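Local coordinates for protein glucokinase (Leishmania braziliensis MHOM/BR/75/M2904, PDB 6EDI) that probably phosphorylates D-glucose with ATP, as expected of a glucokinase of the actin-like ATPase superfamily, at residues G49-S57 and H68-V76; N156-G164 and V207-S217. All blocks are in the same frame, centred on the assembly; numbering follows the deposited sequence.

Contact 1. Residues G49-S57 and H68-V76; sequences GTSARVGFS and HIIYVRFKV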
loop_
_atom_site.group_PDB
_atom_site.type_symbol
_atom_site.label_atom_id
_atom_site.label_comp_id
_atom_site.label_asym_id
_atom_site.label_seq_id
_atom_site.Cartn_x
_atom_site.Cartn_y
_atom_site.Cartn_z
ATOM N N GLY A 49 -0.325 26.657 4.610
ATOM C CA GLY A 49 -0.433 28.085 4.365
ATOM C C GLY A 49 0.780 28.830 4.897
ATOM O O GLY A 49 1.917 28.487 4.576
ATOM N N THR A 50 0.536 29.854 5.708
ATOM C CA THR A 50 1.612 30.625 6.325
ATOM C C THR A 50 1.782 30.237 7.766
ATOM O O THR A 50 2.374 30.982 8.550
ATOM C CB THR A 50 1.295 32.123 6.355
ATOM O OG1 THR A 50 -0.121 32.323 6.488
ATOM C CG2 THR A 50 1.787 32.765 5.115
ATOM N N SER A 51 1.248 29.074 8.120
ATOM C CA SER A 51 1.004 28.771 9.514
ATOM C C SER A 51 1.603 27.443 9.929
ATOM O O SER A 51 1.297 26.398 9.348
ATOM C CB SER A 51 -0.497 28.760 9.768
ATOM O OG SER A 51 -1.137 27.935 8.814
ATOM N N ALA A 52 2.462 27.495 10.938
ATOM C CA ALA A 52 3.078 26.298 11.477
ATOM C C ALA A 52 2.649 26.155 12.928
ATOM O O ALA A 52 3.128 26.882 13.797
ATOM C CB ALA A 52 4.598 26.391 11.367
ATOM N N ARG A 53 1.734 25.235 13.205
ATOM C CA ARG A 53 1.320 25.040 14.584
ATOM C C ARG A 53 2.281 24.054 15.216
ATOM O O ARG A 53 2.545 23.001 14.652
ATOM C CB ARG A 53 -0.128 24.552 14.653
ATOM C CG ARG A 53 -1.099 25.546 14.021
ATOM C CD ARG A 53 -2.520 25.028 13.946
ATOM N NE ARG A 53 -2.635 23.869 13.067
ATOM C CZ ARG A 53 -3.793 23.320 12.722
ATOM N NH1 ARG A 53 -4.926 23.839 13.182
ATOM N NH2 ARG A 53 -3.820 22.266 11.913
ATOM N N VAL A 54 2.839 24.414 16.368
ATOM C CA VAL A 54 3.809 23.553 17.044
ATOM C C VAL A 54 3.332 23.353 18.474
ATOM O O VAL A 54 3.023 24.316 19.156
ATOM C CB VAL A 54 5.192 24.226 17.086
ATOM C CG1 VAL A 54 6.234 23.303 17.702
ATOM C CG2 VAL A 54 5.613 24.650 15.708
ATOM N N GLY A 55 3.270 22.117 18.946
ATOM C CA GLY A 55 2.832 21.915 20.312
ATOM C C GLY A 55 3.020 20.506 20.839
ATOM O O GLY A 55 3.915 19.786 20.420
ATOM N N PHE A 56 2.153 20.131 21.771
ATOM C CA PHE A 56 2.321 18.913 22.547
ATOM C C PHE A 56 0.977 18.240 22.703
ATOM O O PHE A 56 -0.056 18.908 22.785
ATOM C CB PHE A 56 2.892 19.262 23.925
ATOM C CG PHE A 56 4.193 19.972 23.860
ATOM C CD1 PHE A 56 5.373 19.262 23.729
ATOM C CD2 PHE A 56 4.236 21.363 23.885
ATOM C CE1 PHE A 56 6.586 19.919 23.644
ATOM C CE2 PHE A 56 5.437 22.038 23.804
ATOM C CZ PHE A 56 6.617 21.323 23.687
ATOM N N SER A 57 0.987 16.915 22.741
ATOM C CA SER A 57 -0.247 16.164 22.905
ATOM C C SER A 57 -0.033 15.061 23.927
ATOM O O SER A 57 1.092 14.619 24.153
ATOM C CB SER A 57 -0.674 15.533 21.584
ATOM O OG SER A 57 0.337 14.655 21.129
ATOM N N HIS A 68 -5.630 15.490 24.474
ATOM C CA HIS A 68 -5.416 16.921 24.661
ATOM C C HIS A 68 -4.269 17.403 23.777
ATOM O O HIS A 68 -3.246 16.730 23.641
ATOM C CB HIS A 68 -5.131 17.252 26.137
ATOM C CG HIS A 68 -6.282 16.978 27.055
ATOM N ND1 HIS A 68 -6.117 16.461 28.322
ATOM C CD2 HIS A 68 -7.616 17.149 26.890
ATOM C CE1 HIS A 68 -7.300 16.316 28.895
ATOM N NE2 HIS A 68 -8.225 16.728 28.047
ATOM N N ILE A 69 -4.454 18.572 23.170
ATOM C CA ILE A 69 -3.397 19.199 22.393
ATOM C C ILE A 69 -3.301 20.661 22.805
ATOM O O ILE A 69 -4.309 21.316 23.066
ATOM C CB ILE A 69 -3.639 19.088 20.865
ATOM C CG1 ILE A 69 -3.877 17.629 20.463
ATOM C CG2 ILE A 69 -2.460 19.640 20.078
ATOM C CD1 ILE A 69 -4.183 17.410 18.965
ATOM N N ILE A 70 -2.070 21.143 22.910
ATOM C CA ILE A 70 -1.812 22.563 23.074
ATOM C C ILE A 70 -0.850 22.949 21.972
ATOM O O ILE A 70 0.141 22.270 21.771
ATOM C CB ILE A 70 -1.122 22.856 24.404
ATOM C CG1 ILE A 70 -2.028 22.519 25.572
ATOM C CG2 ILE A 70 -0.734 24.329 24.468
ATOM C CD1 ILE A 70 -3.319 23.250 25.575
ATOM N N TYR A 71 -1.107 24.042 21.258
ATOM C CA TYR A 71 -0.160 24.453 20.231
ATOM C C TYR A 71 -0.050 25.960 20.140
ATOM O O TYR A 71 -0.984 26.684 20.485
ATOM C CB TYR A 71 -0.529 23.865 18.858
ATOM C CG TYR A 71 -1.842 24.363 18.309
ATOM C CD1 TYR A 71 -1.923 25.560 17.598
ATOM C CD2 TYR A 71 -3.011 23.643 18.504
ATOM C CE1 TYR A 71 -3.126 26.019 17.107
ATOM C CE2 TYR A 71 -4.217 24.104 18.005
ATOM C CZ TYR A 71 -4.265 25.282 17.312
ATOM O OH TYR A 71 -5.474 25.716 16.823
ATOM N N VAL A 72 1.110 26.410 19.675
ATOM C CA VAL A 72 1.353 27.809 19.357
ATOM C C VAL A 72 1.314 27.934 17.845
ATOM O O VAL A 72 1.904 27.116 17.135
ATOM C CB VAL A 72 2.744 28.234 19.854
ATOM C CG1 VAL A 72 3.056 29.663 19.431
ATOM C CG2 VAL A 72 2.826 28.089 21.356
ATOM N N ARG A 73 0.600 28.927 17.332
ATOM C CA ARG A 73 0.618 29.138 15.892
ATOM C C ARG A 73 1.741 30.101 15.557
ATOM O O ARG A 73 1.728 31.254 15.986
ATOM C CB ARG A 73 -0.722 29.669 15.385
ATOM C CG ARG A 73 -0.745 29.919 13.882
ATOM C CD ARG A 73 -2.070 30.520 13.445
ATOM N NE ARG A 73 -3.218 29.735 13.903
ATOM C CZ ARG A 73 -3.728 28.702 13.240
ATOM N NH1 ARG A 73 -3.182 28.315 12.094
ATOM N NH2 ARG A 73 -4.774 28.042 13.726
ATOM N N PHE A 74 2.728 29.614 14.815
ATOM C CA PHE A 74 3.813 30.460 14.343
ATOM C C PHE A 74 3.486 30.858 12.919
ATOM O O PHE A 74 2.708 30.178 12.248
ATOM C CB PHE A 74 5.149 29.713 14.402
ATOM C CG PHE A 74 5.654 29.478 15.796
ATOM C CD1 PHE A 74 6.471 30.411 16.421
ATOM C CD2 PHE A 74 5.323 28.314 16.484
ATOM C CE1 PHE A 74 6.944 30.196 17.718
ATOM C CE2 PHE A 74 5.795 28.092 17.776
ATOM C CZ PHE A 74 6.607 29.034 18.390
ATOM N N LYS A 75 4.061 31.963 12.459
ATOM C CA LYS A 75 3.810 32.424 11.106
ATOM C C LYS A 75 5.059 32.268 10.265
ATOM O O LYS A 75 6.125 32.763 10.632
ATOM C CB LYS A 75 3.329 33.883 11.098
ATOM C CG LYS A 75 1.875 34.054 11.524
ATOM C CD LYS A 75 1.717 33.990 13.046
ATOM C CE LYS A 75 0.313 33.547 13.455
ATOM N NZ LYS A 75 0.085 33.658 14.933
ATOM N N VAL A 76 4.923 31.564 9.143
ATOM C CA VAL A 76 6.009 31.412 8.180
ATOM C C VAL A 76 6.153 32.711 7.381
ATOM O O VAL A 76 5.567 32.875 6.306
ATOM C CB VAL A 76 5.760 30.229 7.225
ATOM C CG1 VAL A 76 7.057 29.835 6.532
ATOM C CG2 VAL A 76 5.175 29.042 7.993
#
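Val54 and Val72 exchange a pair of backbone hydrogen bonds at the middle of an antiparallel beta hairpin whose strands, 51-57 and 68-75, run 154° apart. In a six-stranded mixed sheet the hairpin lies between strands 41-48 and 16-20. The tightest point is next to this pair: Gly55 and Tyr71 have CA atoms 3.9 Å apart, and Gly55 CA sits 3.1 Å from Ile70 O, where a beta carbon would collide; glycine suits this place because it has none.

One face of the hairpin is apolar. Val54 CG2 meets the Phe74 ring at CD2 (3.8 Å), and Phe87 stacks on that ring.

On the other face, Ser57, Ile69 and Tyr71 are buried under Leu401, Leu402 and Leu405 of helix 399-409. The end with Ser51, Arg53 and Arg73 is partly exposed, with Lys75 at its exposed limit. Tyr71 CG stands between its backbone N and carbonyl carbon (chi1 65°), which lays ring and Arg53 side by side, pointing the same way, their flat groups 68° apart. Arg53 CD comes within 3.4 Å of Tyr71 CE1; any cation-pi attraction is long and at most weak. Arg53 CG lies 3.9 Å above the Arg73 guanidinium plane, toward its rim.

Arg53 NH1 and Arg73 NH2, 4.2 Å apart, probably repel; weak, long ion pairs of Arg53 with Asp46 and of Arg73 with Glu20 may partly offset this. Near-straight backbone bonds and packed Arg53 methylenes join the strands here.

Contact 2. Residues N156-G164 and V207-S217; sequences NDLEAGAYG and VVAPGTGVGSS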
loop_
_atom_site.group_PDB
_atom_site.type_symbol
_atom_site.label_atom_id
_atom_site.label_comp_id
_atom_site.label_asym_id
_atom_site.label_seq_id
_atom_site.Cartn_x
_atom_site.Cartn_y
_atom_site.Cartn_z
ATOM N N ASN A 156 3.500 13.037 5.586
ATOM C CA ASN A 156 2.577 13.608 4.610
ATOM C C ASN A 156 1.298 13.993 5.318
ATOM O O ASN A 156 0.941 13.391 6.330
ATOM C CB ASN A 156 2.248 12.585 3.511
ATOM C CG ASN A 156 3.235 12.626 2.361
ATOM O OD1 ASN A 156 3.226 13.565 1.552
ATOM N ND2 ASN A 156 4.093 11.605 2.274
ATOM N N ASP A 157 0.618 15.004 4.794
ATOM C CA ASP A 157 -0.656 15.466 5.339
ATOM C C ASP A 157 -1.645 14.297 5.566
ATOM O O ASP A 157 -2.201 14.135 6.664
ATOM C CB ASP A 157 -1.214 16.592 4.428
ATOM C CG ASP A 157 -2.739 16.682 4.428
ATOM O OD1 ASP A 157 -3.371 16.632 5.505
ATOM O OD2 ASP A 157 -3.313 16.838 3.328
ATOM N N LEU A 158 -1.832 13.459 4.558
ATOM C CA LEU A 158 -2.788 12.354 4.680
ATOM C C LEU A 158 -2.269 11.195 5.540
ATOM O O LEU A 158 -3.051 10.415 6.089
ATOM C CB LEU A 158 -3.224 11.853 3.297
ATOM C CG LEU A 158 -4.665 12.204 3.000
ATOM C CD1 LEU A 158 -5.521 11.596 4.076
ATOM C CD2 LEU A 158 -4.808 13.720 3.012
ATOM N N GLU A 159 -0.953 11.082 5.644
ATOM C CA GLU A 159 -0.356 10.082 6.529
ATOM C C GLU A 159 -0.658 10.491 7.964
ATOM O O GLU A 159 -1.154 9.690 8.775
ATOM C CB GLU A 159 1.147 9.989 6.266
ATOM C CG GLU A 159 1.918 9.076 7.206
ATOM C CD GLU A 159 3.411 9.144 6.968
ATOM O OE1 GLU A 159 3.843 10.026 6.195
ATOM O OE2 GLU A 159 4.147 8.324 7.566
ATOM N N ALA A 160 -0.414 11.764 8.265
ATOM C CA ALA A 160 -0.717 12.275 9.591
ATOM C C ALA A 160 -2.214 12.175 9.884
ATOM O O ALA A 160 -2.598 11.867 10.998
ATOM C CB ALA A 160 -0.205 13.695 9.768
ATOM N N GLY A 161 -3.058 12.414 8.885
ATOM C CA GLY A 161 -4.506 12.336 9.085
ATOM C C GLY A 161 -4.970 10.942 9.467
ATOM O O GLY A 161 -5.815 10.748 10.363
ATOM N N ALA A 162 -4.403 9.961 8.780
ATOM C CA ALA A 162 -4.664 8.560 9.078
ATOM C C ALA A 162 -4.227 8.201 10.498
ATOM O O ALA A 162 -4.953 7.503 11.221
ATOM C CB ALA A 162 -3.984 7.674 8.059
ATOM N N TYR A 163 -3.051 8.667 10.909
ATOM C CA TYR A 163 -2.644 8.453 12.303
ATOM C C TYR A 163 -3.645 9.099 13.277
ATOM O O TYR A 163 -3.850 8.618 14.399
ATOM C CB TYR A 163 -1.215 8.950 12.558
ATOM C CG TYR A 163 -0.132 7.975 12.164
ATOM C CD1 TYR A 163 0.005 6.761 12.828
ATOM C CD2 TYR A 163 0.772 8.275 11.148
ATOM C CE1 TYR A 163 0.993 5.851 12.465
ATOM C CE2 TYR A 163 1.775 7.376 10.783
ATOM C CZ TYR A 163 1.873 6.162 11.451
ATOM O OH TYR A 163 2.850 5.250 11.103
ATOM N N GLY A 164 -4.271 10.195 12.853
ATOM C CA GLY A 164 -5.270 10.843 13.678
ATOM C C GLY A 164 -6.495 9.965 13.855
ATOM O O GLY A 164 -7.072 9.884 14.943
ATOM N N VAL A 207 -7.820 5.221 3.833
ATOM C CA VAL A 207 -8.275 6.592 4.102
ATOM C C VAL A 207 -8.222 7.428 2.833
ATOM O O VAL A 207 -7.177 7.499 2.176
ATOM C CB VAL A 207 -7.410 7.258 5.156
ATOM C CG1 VAL A 207 -7.938 8.637 5.482
ATOM C CG2 VAL A 207 -7.339 6.378 6.421
ATOM N N VAL A 208 -9.351 8.043 2.486
ATOM C CA VAL A 208 -9.427 8.961 1.348
ATOM C C VAL A 208 -10.016 10.291 1.831
ATOM O O VAL A 208 -10.903 10.277 2.672
ATOM C CB VAL A 208 -10.290 8.354 0.225
ATOM C CG1 VAL A 208 -10.537 9.363 -0.873
ATOM C CG2 VAL A 208 -9.597 7.142 -0.347
ATOM N N ALA A 209 -9.513 11.422 1.326
ATOM C CA ALA A 209 -9.971 12.749 1.782
ATOM C C ALA A 209 -10.128 13.709 0.617
ATOM O O ALA A 209 -9.147 14.292 0.138
ATOM C CB ALA A 209 -9.018 13.327 2.797
ATOM N N PRO A 210 -11.364 13.887 0.150
ATOM C CA PRO A 210 -11.521 14.809 -0.982
ATOM C C PRO A 210 -11.513 16.261 -0.537
ATOM O O PRO A 210 -11.844 16.560 0.608
ATOM C CB PRO A 210 -12.896 14.433 -1.555
ATOM C CG PRO A 210 -13.635 13.781 -0.419
ATOM C CD PRO A 210 -12.593 13.125 0.447
ATOM N N GLY A 211 -11.117 17.142 -1.451
ATOM C CA GLY A 211 -11.038 18.572 -1.210
ATOM C C GLY A 211 -10.540 19.253 -2.471
ATOM O O GLY A 211 -11.043 18.976 -3.560
ATOM N N THR A 212 -9.550 20.126 -2.331
ATOM C CA THR A 212 -8.846 20.681 -3.488
ATOM C C THR A 212 -8.284 19.552 -4.349
ATOM O O THR A 212 -8.489 19.515 -5.571
ATOM C CB THR A 212 -7.712 21.651 -3.055
ATOM O OG1 THR A 212 -8.231 22.987 -2.977
ATOM C CG2 THR A 212 -6.545 21.620 -4.044
ATOM N N GLY A 213 -7.578 18.630 -3.701
ATOM C CA GLY A 213 -7.131 17.418 -4.346
ATOM C C GLY A 213 -7.811 16.282 -3.623
ATOM O O GLY A 213 -8.707 16.515 -2.817
ATOM N N VAL A 214 -7.402 15.056 -3.903
ATOM C CA VAL A 214 -7.939 13.926 -3.172
ATOM C C VAL A 214 -6.773 13.203 -2.535
ATOM O O VAL A 214 -5.996 12.529 -3.218
ATOM C CB VAL A 214 -8.787 12.993 -4.075
ATOM C CG1 VAL A 214 -9.282 11.778 -3.278
ATOM C CG2 VAL A 214 -9.970 13.746 -4.624
ATOM N N GLY A 215 -6.625 13.370 -1.224
ATOM C CA GLY A 215 -5.580 12.662 -0.513
ATOM C C GLY A 215 -5.939 11.215 -0.209
ATOM O O GLY A 215 -7.122 10.842 -0.174
ATOM N N SER A 216 -4.912 10.403 0.030
ATOM C CA SER A 216 -5.096 9.007 0.394
ATOM C C SER A 216 -3.924 8.484 1.218
ATOM O O SER A 216 -2.802 8.997 1.128
ATOM C CB SER A 216 -5.228 8.156 -0.856
ATOM O OG SER A 216 -4.095 8.369 -1.646
ATOM N N SER A 217 -4.196 7.458 2.018
ATOM C CA SER A 217 -3.189 6.818 2.856
ATOM C C SER A 217 -3.776 5.530 3.410
ATOM O O SER A 217 -4.998 5.314 3.388
ATOM C CB SER A 217 -2.731 7.743 3.998
ATOM O OG SER A 217 -3.833 8.211 4.759
#
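Leu158, in the first turn of helix 157-164, lies across the hairpin formed by strands 207-210 and 214-217. Its branches divide the work: CD2 rests 3.8 Å from Gly215 CA, whereas CD1 reaches Val207 CG1 and Ala209 CB, both at 4.1 Å. With chi1 at -110°, away from a staggered value, the side chain is laid down on the strand backbone, and Leu158 CG comes 3.5 Å from Ser216 N. Gly215 suits the place beneath it, since a beta carbon there would collide with CD2. The Gly211-Thr212-Gly213 turn joining the strands resembles the phosphate-binding turn of the actin-like ATPase fold, consistent with ATP binding.

Farther along the helix Ala162, with only a methyl, fits between Val207 CG2 and Ser217 OG, its CB 4.0 Å from the first and 3.3 Å from the second. Val207 thus offers CG1 to Leu158 and CG2 to Ala162. Met349 adds to the apolar cluster around Leu158, Val207 and Ala209.

Ser217 supplies the polar link. A chi1 of 54° turns its OG toward the helix, where it donates to Leu158 O at 2.7 Å. The hydroxyl lies above the carbonyl plane, 61° out of it, and Ala162 N, the helical donor, comes from the opposite face.

Two donors therefore grip Leu158 O without displacing the helical bond, and a buried hydroxyl finds its acceptor in the helix backbone: a short polar tie between helix and sheet alongside apolar packing of Leu158 and Ala162.

How the contacts relate
Contact 1 comes first along the chain and closes before contact 2 opens; their centres are 19 Å apart and their nearest atoms about 9 Å, without touching. Contact 1 belongs to the six-stranded mixed sheet that also holds strand 152-156, an outermost strand. That strand runs directly into helix 157-170, whose start packs in contact 2 against strands 205-210 and 214-222 of the second six-stranded sheet. Contact 2, about 3 Å from the chain centre, thus sits at the junction of the two halves, while contact 1, about 18 Å out, lies within the first. Two such sheets fit the paired-domain plan of the actin-like ATPase superfamily, in which the domains move relative to each other; this crystal captures an open conformation.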